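PDB 1QW2: DUF1805 domain-containing protein from Thermoplasma acidophilum, which is of unknown function but has a beta/alpha fold and forms a four-chain assembly. Local coordinates for residues A74-A79 and V86-G91. Residues are numbered along the deposited sequence; the frame is centred on the assembly and turned at random.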
loop_
_atom_site.group_PDB
_atom_site.type_symbol
_atom_site.label_atom_id
_atom_site.label_comp_id
_atom_site.label_asym_id
_atom_site.label_seq_id
_atom_site.Cartn_x
_atom_site.Cartn_y
_atom_site.Cartn_z
ATOM N N ALA A 74 -5.695 22.522 -7.245
ATOM C CA ALA A 74 -5.250 23.432 -6.197
ATOM C C ALA A 74 -4.069 24.288 -6.629
ATOM O O ALA A 74 -3.280 23.896 -7.490
ATOM C CB ALA A 74 -4.883 22.645 -4.945
ATOM N N LYS A 75 -3.955 25.465 -6.026
ATOM C CA LYS A 75 -2.855 26.362 -6.342
ATOM C C LYS A 75 -1.705 26.127 -5.374
ATOM O O LYS A 75 -1.915 25.910 -4.178
ATOM C CB LYS A 75 -3.312 27.820 -6.261
ATOM C CG LYS A 75 -4.429 28.163 -7.230
ATOM C CD LYS A 75 -4.799 29.631 -7.140
ATOM C CE LYS A 75 -5.972 29.955 -8.054
ATOM N NZ LYS A 75 -5.680 29.607 -9.473
ATOM N N VAL A 76 -0.490 26.149 -5.909
ATOM C CA VAL A 76 0.710 25.960 -5.113
ATOM C C VAL A 76 0.768 27.068 -4.071
ATOM O O VAL A 76 0.698 28.245 -4.421
ATOM C CB VAL A 76 1.969 26.043 -5.999
ATOM C CG1 VAL A 76 3.225 26.079 -5.136
ATOM C CG2 VAL A 76 2.006 24.858 -6.949
ATOM N N VAL A 77 0.878 26.699 -2.797
ATOM C CA VAL A 77 0.958 27.696 -1.731
ATOM C C VAL A 77 2.419 28.005 -1.425
ATOM O O VAL A 77 2.790 29.152 -1.151
ATOM C CB VAL A 77 0.251 27.198 -0.453
ATOM C CG1 VAL A 77 0.392 28.226 0.661
ATOM C CG2 VAL A 77 -1.222 26.941 -0.755
ATOM N N GLU A 78 3.247 26.968 -1.482
ATOM C CA GLU A 78 4.676 27.097 -1.251
ATOM C C GLU A 78 5.411 26.228 -2.260
ATOM O O GLU A 78 4.974 25.124 -2.573
ATOM C CB GLU A 78 5.048 26.638 0.156
ATOM C CG GLU A 78 4.694 27.602 1.259
ATOM C CD GLU A 78 5.184 27.111 2.601
ATOM O OE1 GLU A 78 4.484 26.289 3.225
ATOM O OE2 GLU A 78 6.283 27.531 3.020
ATOM N N ALA A 79 6.521 26.741 -2.774
ATOM C CA ALA A 79 7.338 26.010 -3.732
ATOM C C ALA A 79 8.759 25.979 -3.190
ATOM O O ALA A 79 9.264 26.994 -2.704
ATOM C CB ALA A 79 7.315 26.712 -5.090
ATOM N N VAL A 86 13.053 25.680 -11.472
ATOM C CA VAL A 86 12.535 25.137 -12.723
ATOM C C VAL A 86 11.255 25.838 -13.172
ATOM O O VAL A 86 10.537 25.345 -14.045
ATOM C CB VAL A 86 12.299 23.608 -12.644
ATOM C CG1 VAL A 86 13.628 22.892 -12.456
ATOM C CG2 VAL A 86 11.348 23.276 -11.515
ATOM N N GLY A 87 10.972 26.990 -12.565
ATOM C CA GLY A 87 9.811 27.772 -12.959
ATOM C C GLY A 87 8.526 27.670 -12.165
ATOM O O GLY A 87 7.556 28.353 -12.491
ATOM N N ILE A 88 8.501 26.836 -11.131
ATOM C CA ILE A 88 7.294 26.683 -10.323
ATOM C C ILE A 88 7.237 27.748 -9.234
ATOM O O ILE A 88 8.193 27.935 -8.482
ATOM C CB ILE A 88 7.236 25.296 -9.650
ATOM C CG1 ILE A 88 7.298 24.199 -10.716
ATOM C CG2 ILE A 88 5.950 25.166 -8.839
ATOM C CD1 ILE A 88 7.370 22.802 -10.147
ATOM N N ASN A 89 6.112 28.446 -9.154
ATOM C CA ASN A 89 5.951 29.486 -8.149
ATOM C C ASN A 89 4.601 29.434 -7.461
ATOM O O ASN A 89 3.641 28.859 -7.978
ATOM C CB ASN A 89 6.130 30.877 -8.766
ATOM C CG ASN A 89 7.563 31.155 -9.178
ATOM O OD1 ASN A 89 7.935 30.972 -10.334
ATOM N ND2 ASN A 89 8.377 31.590 -8.225
ATOM N N PRO A 90 4.516 30.032 -6.265
ATOM C CA PRO A 90 3.267 30.063 -5.508
ATOM C C PRO A 90 2.219 30.693 -6.420
ATOM O O PRO A 90 2.497 31.692 -7.091
ATOM C CB PRO A 90 3.606 30.964 -4.326
ATOM C CG PRO A 90 5.063 30.706 -4.113
ATOM C CD PRO A 90 5.608 30.681 -5.515
ATOM N N GLY A 91 1.031 30.106 -6.461
ATOM C CA GLY A 91 -0.016 30.640 -7.310
ATOM C C GLY A 91 -0.315 29.744 -8.496
ATOM O O GLY A 91 -1.439 29.726 -8.994
#
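The carbonyl oxygen of Val76 takes a hydrogen bond of 2.8 Å from Gly91 N; the donor lies in the carbonyl plane, with an N-H...O angle of 159°. A second, weaker partner reaches the same atom, for Pro90 CA stands 3.3 Å from Val76 O as a CA-H...O contact. The Pro90 ring reaches on to the next carbonyl, its CB 3.7 Å from Val77 O. At the Gly91 end the aliphatic stem of Lys75 passes Gly91 O, with CG 3.8 Å from that oxygen, before its tip turns off from the loop. Val76 turns its side chain to the facing loop: with CG1 anti to the backbone N (chi1 171°), that methyl sits over Asn89 O and Pro90 CA, while CG2 makes an apolar contact with Ile88 CG2. Ala79 meets the other end of the loop, its CB 3.7 Å from Ile88 O, a buried carbonyl without a hydrogen-bond partner, and 4.3 Å from Ile88 CG2. Val76 and Ile88 both rest on Val60 of strand 59-61, so the apolar side of the contact continues into the sheet. Val77 and Glu78 both pair with Arg61 of that strand, a classic beta bulge. Helix 81-85 links the two segments and ends in a Schellman motif with Gly87 at C-prime, after which the loop comes back, roughly opposed in direction, across residues 75-79 within the DUF1805 domain.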